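PDB 2JG5: fructose 1-phosphate kinase from Staphylococcus aureus, which probably phosphorylates fructose 1-phosphate to fructose 1,6-bisphosphate at the expense of ATP, as a member of the pfkB family of carbohydrate kinases. Local coordinates for residues F7-D12 with K65-T70; I81-D86 with P104-T109; I178-D183 with V214-G219. All blocks are in the same frame, centred on the assembly; numbering follows the deposited sequence.

Contact 1: F7-D12 with K65-T70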
loop_
_atom_site.group_PDB
_atom_site.type_symbol
_atom_site.label_atom_id
_atom_site.label_comp_id
_atom_site.label_asym_id
_atom_site.label_seq_id
_atom_site.Cartn_x
_atom_site.Cartn_y
_atom_site.Cartn_z
ATOM N N PHE A 7 -14.321 -10.134 -7.877
ATOM C CA PHE A 7 -13.378 -10.074 -8.992
ATOM C C PHE A 7 -12.155 -9.196 -8.736
ATOM O O PHE A 7 -11.057 -9.514 -9.188
ATOM C CB PHE A 7 -14.074 -9.538 -10.236
ATOM C CG PHE A 7 -15.246 -10.337 -10.672
ATOM C CD1 PHE A 7 -16.444 -9.705 -10.982
ATOM C CD2 PHE A 7 -15.161 -11.719 -10.794
ATOM C CE1 PHE A 7 -17.539 -10.438 -11.405
ATOM C CE2 PHE A 7 -16.240 -12.455 -11.217
ATOM C CZ PHE A 7 -17.439 -11.816 -11.522
ATOM N N ASN A 8 -12.360 -8.086 -8.028
ATOM C CA ASN A 8 -11.326 -7.098 -7.825
ATOM C C ASN A 8 -11.225 -6.678 -6.338
ATOM O O ASN A 8 -11.391 -5.506 -6.001
ATOM C CB ASN A 8 -11.604 -5.883 -8.741
ATOM C CG ASN A 8 -10.446 -4.903 -8.799
ATOM O OD1 ASN A 8 -9.338 -5.209 -8.367
ATOM N ND2 ASN A 8 -10.703 -3.713 -9.332
ATOM N N PRO A 9 -10.947 -7.640 -5.441
ATOM C CA PRO A 9 -10.859 -7.305 -4.019
ATOM C C PRO A 9 -9.784 -6.257 -3.711
ATOM O O PRO A 9 -8.892 -5.994 -4.530
ATOM C CB PRO A 9 -10.476 -8.641 -3.378
ATOM C CG PRO A 9 -9.872 -9.434 -4.486
ATOM C CD PRO A 9 -10.670 -9.071 -5.674
ATOM N N SER A 10 -9.849 -5.677 -2.525
ATOM C CA SER A 10 -8.954 -4.578 -2.228
ATOM C C SER A 10 -8.405 -4.607 -0.831
ATOM O O SER A 10 -9.031 -5.127 0.094
ATOM C CB SER A 10 -9.682 -3.249 -2.427
ATOM O OG SER A 10 -10.875 -3.240 -1.678
ATOM N N ILE A 11 -7.216 -4.047 -0.684
ATOM C CA ILE A 11 -6.845 -3.500 0.599
ATOM C C ILE A 11 -7.422 -2.090 0.611
ATOM O O ILE A 11 -7.208 -1.288 -0.312
ATOM C CB ILE A 11 -5.326 -3.506 0.846
ATOM C CG1 ILE A 11 -4.789 -4.926 0.711
ATOM C CG2 ILE A 11 -4.997 -2.951 2.252
ATOM C CD1 ILE A 11 -3.290 -5.036 0.790
ATOM N N ASP A 12 -8.207 -1.812 1.636
ATOM C CA ASP A 12 -8.682 -0.474 1.860
ATOM C C ASP A 12 -7.717 0.198 2.837
ATOM O O ASP A 12 -7.774 -0.005 4.041
ATOM C CB ASP A 12 -10.124 -0.504 2.351
ATOM C CG ASP A 12 -11.066 -1.169 1.346
ATOM O OD1 ASP A 12 -10.676 -1.318 0.170
ATOM O OD2 ASP A 12 -12.201 -1.536 1.723
ATOM N N LYS A 65 -1.940 -11.998 -0.370
ATOM C CA LYS A 65 -1.701 -12.687 0.885
ATOM C C LYS A 65 -2.366 -11.974 2.064
ATOM O O LYS A 65 -2.993 -12.617 2.908
ATOM C CB LYS A 65 -0.191 -12.824 1.138
ATOM C CG LYS A 65 0.607 -13.502 0.013
ATOM C CD LYS A 65 0.308 -15.001 -0.087
ATOM C CE LYS A 65 1.365 -15.742 -0.916
ATOM N NZ LYS A 65 1.519 -17.177 -0.472
ATOM N N PHE A 66 -2.234 -10.651 2.119
ATOM C CA PHE A 66 -2.845 -9.864 3.193
ATOM C C PHE A 66 -4.343 -10.139 3.340
ATOM O O PHE A 66 -4.856 -10.282 4.457
ATOM C CB PHE A 66 -2.624 -8.365 2.964
ATOM C CG PHE A 66 -3.377 -7.485 3.936
ATOM C CD1 PHE A 66 -2.807 -7.120 5.148
ATOM C CD2 PHE A 66 -4.662 -7.030 3.635
ATOM C CE1 PHE A 66 -3.501 -6.313 6.051
ATOM C CE2 PHE A 66 -5.364 -6.219 4.533
ATOM C CZ PHE A 66 -4.778 -5.858 5.739
ATOM N N ILE A 67 -5.031 -10.187 2.201
ATOM C CA ILE A 67 -6.458 -10.462 2.170
ATOM C C ILE A 67 -6.776 -11.873 2.681
ATOM O O ILE A 67 -7.736 -12.067 3.450
ATOM C CB ILE A 67 -7.028 -10.234 0.761
ATOM C CG1 ILE A 67 -6.981 -8.735 0.435
ATOM C CG2 ILE A 67 -8.448 -10.786 0.653
ATOM C CD1 ILE A 67 -7.683 -8.358 -0.852
ATOM N N ILE A 68 -5.967 -12.848 2.272
ATOM C CA ILE A 68 -6.150 -14.211 2.747
ATOM C C ILE A 68 -5.904 -14.304 4.262
ATOM O O ILE A 68 -6.738 -14.860 4.997
ATOM C CB ILE A 68 -5.294 -15.222 1.963
ATOM C CG1 ILE A 68 -5.476 -15.021 0.449
ATOM C CG2 ILE A 68 -5.662 -16.645 2.360
ATOM C CD1 ILE A 68 -4.463 -15.762 -0.428
ATOM N N ASP A 69 -4.797 -13.732 4.736
ATOM C CA ASP A 69 -4.483 -13.758 6.172
ATOM C C ASP A 69 -5.513 -12.996 7.011
ATOM O O ASP A 69 -5.888 -13.448 8.094
ATOM C CB ASP A 69 -3.063 -13.235 6.444
ATOM C CG ASP A 69 -1.983 -14.137 5.862
ATOM O OD1 ASP A 69 -2.309 -15.051 5.073
ATOM O OD2 ASP A 69 -0.797 -13.938 6.190
ATOM N N THR A 70 -5.968 -11.854 6.497
ATOM C CA THR A 70 -7.013 -11.059 7.142
ATOM C C THR A 70 -8.305 -11.856 7.271
ATOM O O THR A 70 -8.894 -11.917 8.355
ATOM C CB THR A 70 -7.252 -9.719 6.392
ATOM O OG1 THR A 70 -6.116 -8.868 6.583
ATOM C CG2 THR A 70 -8.488 -8.994 6.906
#
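Ile11 and Phe66 carry much of this contact between strand 10-12 and helix 65-70, whose axes come within 8.9 Å and cross at 75°. Outward from CB the side chain of Ile11 forks. The CG1 branch, anti to the carbonyl carbon (chi1 -57°), goes to the ring of Phe66: CG1 lies 3.6 Å from Phe66 CD2 and is also near CE2. CD1, at its tip, keeps against the same side of the ring, 3.7 Å from Phe66 CD2, and brushes Phe66 CG and CB. The other branch goes the opposite way along the ring, with Ile11 CG2 4.0 Å from Phe66 CE2. Three carbons of one isoleucine thus follow the ring from its root to CE2, and the two side chains cross obliquely.

One residue further along the helix, Ile67 reaches toward the turn that leads into the strand. Its tip, CD1, is 3.8 Å from Pro9 CB and 3.6 Å from the carbonyl O of Ser10. No hydrogen bond links the two segments, so the fit rests on apolar packing. Thr70 OG1, which sits over one face of the Phe66 ring, bonds to Phe66 O at 2.8 Å, and it comes from the opposite face of that carbonyl to Thr70 N.

Helix 38-48 adds Ile40 against both Pro9 and Ile67, while Lys33 of strand 25-36 touches Ile11 and Phe66. Phe62 of the second subunit meets the Phe66 ring and packs on Ile11, so helix 61-73 backs the strand 10-16 sheet right at the dimer interface.

Contact 2: I81-D86 with P104-T109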
loop_
_atom_site.group_PDB
_atom_site.type_symbol
_atom_site.label_atom_id
_atom_site.label_comp_id
_atom_site.label_asym_id
_atom_site.label_seq_id
_atom_site.Cartn_x
_atom_site.Cartn_y
_atom_site.Cartn_z
ATOM N N ILE A 81 -8.236 -17.302 -6.726
ATOM C CA ILE A 81 -7.418 -17.671 -7.872
ATOM C C ILE A 81 -6.209 -16.754 -7.889
ATOM O O ILE A 81 -6.360 -15.518 -7.999
ATOM C CB ILE A 81 -8.185 -17.498 -9.223
ATOM C CG1 ILE A 81 -9.516 -18.262 -9.221
ATOM C CG2 ILE A 81 -7.283 -17.847 -10.416
ATOM C CD1 ILE A 81 -9.388 -19.791 -9.089
ATOM N N GLU A 82 -5.017 -17.351 -7.791
ATOM C CA GLU A 82 -3.766 -16.588 -7.802
ATOM C C GLU A 82 -3.582 -15.950 -9.168
ATOM O O GLU A 82 -3.537 -16.642 -10.198
ATOM C CB GLU A 82 -2.559 -17.475 -7.445
ATOM C CG GLU A 82 -1.236 -16.709 -7.165
ATOM C CD GLU A 82 -0.002 -17.602 -7.216
ATOM O OE1 GLU A 82 0.497 -17.997 -6.139
ATOM O OE2 GLU A 82 0.472 -17.925 -8.331
ATOM N N VAL A 83 -3.511 -14.627 -9.175
ATOM C CA VAL A 83 -3.174 -13.885 -10.386
ATOM C C VAL A 83 -1.734 -13.341 -10.283
ATOM O O VAL A 83 -1.157 -13.306 -9.195
ATOM C CB VAL A 83 -4.230 -12.782 -10.718
ATOM C CG1 VAL A 83 -5.614 -13.411 -10.858
ATOM C CG2 VAL A 83 -4.275 -11.722 -9.643
ATOM N N ASP A 84 -1.169 -12.940 -11.423
ATOM C CA ASP A 84 0.253 -12.616 -11.551
ATOM C C ASP A 84 0.602 -11.167 -11.165
ATOM O O ASP A 84 1.776 -10.800 -11.101
ATOM C CB ASP A 84 0.725 -12.896 -12.986
ATOM C CG ASP A 84 0.402 -14.307 -13.448
ATOM O OD1 ASP A 84 0.564 -15.246 -12.637
ATOM O OD2 ASP A 84 -0.007 -14.475 -14.627
ATOM N N GLU A 85 -0.415 -10.352 -10.914
ATOM C CA GLU A 85 -0.192 -8.979 -10.451
ATOM C C GLU A 85 -0.843 -8.724 -9.084
ATOM O O GLU A 85 -1.714 -9.484 -8.640
ATOM C CB GLU A 85 -0.711 -7.969 -11.483
ATOM C CG GLU A 85 0.020 -8.016 -12.815
ATOM C CD GLU A 85 -0.346 -6.871 -13.726
ATOM O OE1 GLU A 85 -1.152 -6.002 -13.327
ATOM O OE2 GLU A 85 0.175 -6.847 -14.854
ATOM N N ASP A 86 -0.428 -7.633 -8.440
ATOM C CA ASP A 86 -0.880 -7.304 -7.092
ATOM C C ASP A 86 -2.357 -6.961 -6.974
ATOM O O ASP A 86 -2.895 -6.170 -7.758
ATOM C CB ASP A 86 -0.043 -6.166 -6.515
ATOM C CG ASP A 86 1.361 -6.601 -6.160
ATOM O OD1 ASP A 86 1.662 -7.813 -6.219
ATOM O OD2 ASP A 86 2.172 -5.729 -5.822
ATOM N N PRO A 104 -6.991 0.468 -10.250
ATOM C CA PRO A 104 -7.377 -0.612 -11.161
ATOM C C PRO A 104 -7.064 -1.970 -10.528
ATOM O O PRO A 104 -6.246 -2.068 -9.607
ATOM C CB PRO A 104 -6.476 -0.387 -12.387
ATOM C CG PRO A 104 -5.859 0.952 -12.207
ATOM C CD PRO A 104 -5.827 1.221 -10.751
ATOM N N GLY A 105 -7.700 -3.024 -10.992
ATOM C CA GLY A 105 -7.295 -4.340 -10.516
ATOM C C GLY A 105 -5.942 -4.771 -11.060
ATOM O O GLY A 105 -5.338 -4.069 -11.885
ATOM N N PRO A 106 -5.453 -5.935 -10.609
ATOM C CA PRO A 106 -4.382 -6.604 -11.345
ATOM C C PRO A 106 -4.883 -7.007 -12.743
ATOM O O PRO A 106 -6.101 -7.067 -12.967
ATOM C CB PRO A 106 -4.126 -7.861 -10.516
ATOM C CG PRO A 106 -5.410 -8.084 -9.749
ATOM C CD PRO A 106 -5.870 -6.702 -9.421
ATOM N N HIS A 107 -3.958 -7.258 -13.669
ATOM C CA HIS A 107 -4.320 -7.912 -14.913
ATOM C C HIS A 107 -4.640 -9.361 -14.621
ATOM O O HIS A 107 -3.853 -10.078 -13.990
ATOM C CB HIS A 107 -3.219 -7.830 -15.973
ATOM C CG HIS A 107 -3.561 -8.557 -17.236
ATOM N ND1 HIS A 107 -4.445 -8.055 -18.169
ATOM C CD2 HIS A 107 -3.156 -9.761 -17.711
ATOM C CE1 HIS A 107 -4.564 -8.913 -19.168
ATOM N NE2 HIS A 107 -3.795 -9.958 -18.912
ATOM N N ILE A 108 -5.810 -9.774 -15.087
ATOM C CA ILE A 108 -6.287 -11.134 -14.907
ATOM C C ILE A 108 -6.404 -11.783 -16.281
ATOM O O ILE A 108 -7.148 -11.290 -17.150
ATOM C CB ILE A 108 -7.655 -11.159 -14.153
ATOM C CG1 ILE A 108 -7.519 -10.460 -12.794
ATOM C CG2 ILE A 108 -8.156 -12.600 -13.977
ATOM C CD1 ILE A 108 -8.761 -9.763 -12.316
ATOM N N THR A 109 -5.659 -12.876 -16.467
ATOM C CA THR A 109 -5.640 -13.633 -17.726
ATOM C C THR A 109 -6.949 -14.400 -17.916
ATOM O O THR A 109 -7.732 -14.534 -16.983
ATOM C CB THR A 109 -4.475 -14.651 -17.747
ATOM O OG1 THR A 109 -4.688 -15.633 -16.725
ATOM C CG2 THR A 109 -3.121 -13.959 -17.520
HETATM O O HOH W 1 -2.561 -12.453 -13.788
#
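Val83 and Ile108 face each other with CA atoms 6.1 Å apart, and the two chains, running in opposite directions, close to 4.9 Å between the CA atoms of Glu85 and Pro106. Here the Pro106 ring presses on the other backbone: its CD is 3.4 Å from Asp86 O, and its CB packs against Glu85 CB at 3.6 Å. Val83 comes at the same ring at about a right angle, CG2 touching Pro106 CG, while its other methyl, CG1, meets Ile108 CG1 at 4.0 Å.

Beyond CG the chain of Glu85 is extended (chi2 -170°), and its carboxylate passes over to the backbone of His107. There His107 N donates to Glu85 OE1 at 3.1 Å; the bond is nearly straight at the hydrogen, 167°, but the donor stands well above the carboxylate plane. Nearby a water takes the hydrogen of Asp84 N and gives one to His107 O, 2.7 Å away, tying the two backbones together where they do not bond directly.

Phe58 packs behind Val83 and Ile108, and Thr109 OG1 caps Gln112 N at the start of helix 110-120. Asp86 OD2 forms a salt bridge with Lys33 of the second subunit. Two connections meet here, one leaving strand 77-82 for strand 88-94, the other returning from strand 98-102 to helix 110-120, a crossing between α/β core and small β-sheet lid typical of the ribokinase-like fold.

Contact 3: I178-D183 with V214-G219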
loop_
_atom_site.group_PDB
_atom_site.type_symbol
_atom_site.label_atom_id
_atom_site.label_comp_id
_atom_site.label_asym_id
_atom_site.label_seq_id
_atom_site.Cartn_x
_atom_site.Cartn_y
_atom_site.Cartn_z
ATOM N N ILE A 178 -31.829 -10.454 -7.216
ATOM C CA ILE A 178 -30.955 -9.329 -7.546
ATOM C C ILE A 178 -31.315 -8.125 -6.650
ATOM O O ILE A 178 -32.367 -8.123 -6.006
ATOM C CB ILE A 178 -31.050 -8.959 -9.031
ATOM C CG1 ILE A 178 -32.526 -8.806 -9.444
ATOM C CG2 ILE A 178 -30.317 -10.013 -9.862
ATOM C CD1 ILE A 178 -32.741 -8.113 -10.767
ATOM N N LYS A 179 -30.453 -7.109 -6.608
ATOM C CA LYS A 179 -30.670 -5.985 -5.688
ATOM C C LYS A 179 -30.488 -4.581 -6.296
ATOM O O LYS A 179 -29.596 -3.839 -5.891
ATOM C CB LYS A 179 -29.811 -6.154 -4.417
ATOM C CG LYS A 179 -30.313 -5.339 -3.229
ATOM C CD LYS A 179 -29.351 -5.303 -2.058
ATOM C CE LYS A 179 -28.136 -4.453 -2.363
ATOM N NZ LYS A 179 -28.498 -3.010 -2.522
ATOM N N PRO A 180 -31.349 -4.193 -7.251
ATOM C CA PRO A 180 -31.171 -2.851 -7.796
ATOM C C PRO A 180 -31.674 -1.760 -6.845
ATOM O O PRO A 180 -32.379 -2.043 -5.875
ATOM C CB PRO A 180 -32.030 -2.877 -9.059
ATOM C CG PRO A 180 -33.144 -3.816 -8.715
ATOM C CD PRO A 180 -32.494 -4.890 -7.872
ATOM N N ASN A 181 -31.297 -0.519 -7.111
ATOM C CA ASN A 181 -31.937 0.584 -6.399
ATOM C C ASN A 181 -33.107 1.151 -7.198
ATOM O O ASN A 181 -33.254 0.878 -8.397
ATOM C CB ASN A 181 -30.935 1.666 -5.955
ATOM C CG ASN A 181 -30.052 2.154 -7.080
ATOM O OD1 ASN A 181 -30.528 2.622 -8.120
ATOM N ND2 ASN A 181 -28.747 2.070 -6.869
ATOM N N LYS A 182 -33.945 1.921 -6.513
ATOM C CA LYS A 182 -35.053 2.632 -7.138
ATOM C C LYS A 182 -34.602 3.401 -8.395
ATOM O O LYS A 182 -35.348 3.485 -9.380
ATOM C CB LYS A 182 -35.687 3.574 -6.116
ATOM C CG LYS A 182 -36.892 4.340 -6.605
ATOM C CD LYS A 182 -37.036 5.638 -5.817
ATOM C CE LYS A 182 -37.497 6.776 -6.705
ATOM N NZ LYS A 182 -36.621 6.927 -7.907
ATOM N N ASP A 183 -33.384 3.947 -8.367
ATOM C CA ASP A 183 -32.896 4.757 -9.485
ATOM C C ASP A 183 -32.531 3.899 -10.705
ATOM O O ASP A 183 -32.763 4.299 -11.841
ATOM C CB ASP A 183 -31.754 5.683 -9.038
ATOM C CG ASP A 183 -32.206 6.712 -7.974
ATOM O OD1 ASP A 183 -33.373 7.183 -8.004
ATOM O OD2 ASP A 183 -31.378 7.060 -7.103
ATOM N N VAL A 214 -36.658 -10.109 -6.000
ATOM C CA VAL A 214 -35.934 -8.853 -6.178
ATOM C C VAL A 214 -36.046 -8.040 -4.900
ATOM O O VAL A 214 -37.143 -7.868 -4.376
ATOM C CB VAL A 214 -36.519 -7.999 -7.351
ATOM C CG1 VAL A 214 -35.799 -6.657 -7.481
ATOM C CG2 VAL A 214 -36.470 -8.751 -8.674
ATOM N N ILE A 215 -34.911 -7.562 -4.400
ATOM C CA ILE A 215 -34.900 -6.564 -3.331
ATOM C C ILE A 215 -34.568 -5.218 -3.942
ATOM O O ILE A 215 -33.573 -5.079 -4.650
ATOM C CB ILE A 215 -33.883 -6.884 -2.218
ATOM C CG1 ILE A 215 -34.232 -8.203 -1.537
ATOM C CG2 ILE A 215 -33.854 -5.763 -1.187
ATOM C CD1 ILE A 215 -33.123 -8.732 -0.634
ATOM N N VAL A 216 -35.419 -4.234 -3.690
ATOM C CA VAL A 216 -35.191 -2.902 -4.214
ATOM C C VAL A 216 -34.849 -1.981 -3.051
ATOM O O VAL A 216 -35.656 -1.782 -2.130
ATOM C CB VAL A 216 -36.391 -2.368 -5.017
ATOM C CG1 VAL A 216 -36.081 -0.990 -5.580
ATOM C CG2 VAL A 216 -36.742 -3.312 -6.139
ATOM N N SER A 217 -33.637 -1.439 -3.096
ATOM C CA SER A 217 -33.143 -0.573 -2.052
ATOM C C SER A 217 -33.723 0.825 -2.210
ATOM O O SER A 217 -33.712 1.402 -3.301
ATOM C CB SER A 217 -31.614 -0.535 -2.090
ATOM O OG SER A 217 -31.093 0.163 -0.968
ATOM N N LEU A 218 -34.245 1.359 -1.114
ATOM C CA LEU A 218 -34.824 2.694 -1.102
ATOM C C LEU A 218 -34.024 3.627 -0.197
ATOM O O LEU A 218 -34.481 4.717 0.151
ATOM C CB LEU A 218 -36.291 2.633 -0.666
ATOM C CG LEU A 218 -37.185 1.604 -1.363
ATOM C CD1 LEU A 218 -38.524 1.494 -0.636
ATOM C CD2 LEU A 218 -37.377 1.934 -2.842
ATOM N N GLY A 219 -32.821 3.189 0.169
ATOM C CA GLY A 219 -31.924 3.966 1.021
ATOM C C GLY A 219 -32.473 4.063 2.427
ATOM O O GLY A 219 -32.910 3.058 2.999
HETATM O O HOH W 2 -28.812 -1.159 -0.171
#
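Ile178 and Ile215 begin the pairing of two chains that run in roughly the same direction, 32° apart. Ile215 N donates to Ile178 O at 3.1 Å. Two residues on, Ser217 N donates to Pro180 O, also 3.1 Å. The direction of giving then reverses, and Lys182 N reaches Ser217 O at 3.3 Å. Proline has no N-H to offer at position 180, and Ile215 O instead faces carbon: Lys179 CA is 3.2 Å away in a CA-H...O contact, and Pro180 CD lies close by.

Side chains fill in on both flanks. Pro180 CD packs on Val214 CG1 at 3.8 Å, the two side chains crossing at about a right angle, and Ile178 CG1 lies beside Val214 CG2. Lys179 lays its CG against Ile215 CB; its chain bends at chi3 (72°) and again at chi4, and NZ ends on ahead, beside Ser217 CB; a water joins Lys179 NZ, at 3.0 Å, to Ser217 OG.

Further out, Leu206 and Val207 of helix 196-208 pack on Val214, Met255 of helix 247-260 covers Ile215, and strand 223-226 bonds to the far edge of 214-217. Asn181 OD1 caps Glu184 N, starting helix 182-188, and Lys182 NZ pairs with Glu186.

Asn181 and Glu184 match the Asn-x-x-Glu signature, associated in this family with magnesium and phosphate binding. The backbone bonds on either side of Asn181 fix where that helix begins, which probably helps hold the signature in place.

In the fold
Contacts 1 and 2 are neighbours, their centres 12 Å apart, and they touch through the turn after strand 2-6: Asn8 OD1 lies 3.1 Å from Gly105 CA, and Phe7 O packs against Ile108 CD1. Between them they cover places where the chain passes between the α/β core and the lid, and both have partners on the second subunit. Contact 3 lies on the other side of the chain's centre, 27 Å from contact 1 and 31 Å from contact 2 between centres, with nearest atoms about 13 and 22 Å away. In this family sugar and ATP bind in the cleft between lid and core, so contact 3 probably belongs to its nucleotide side.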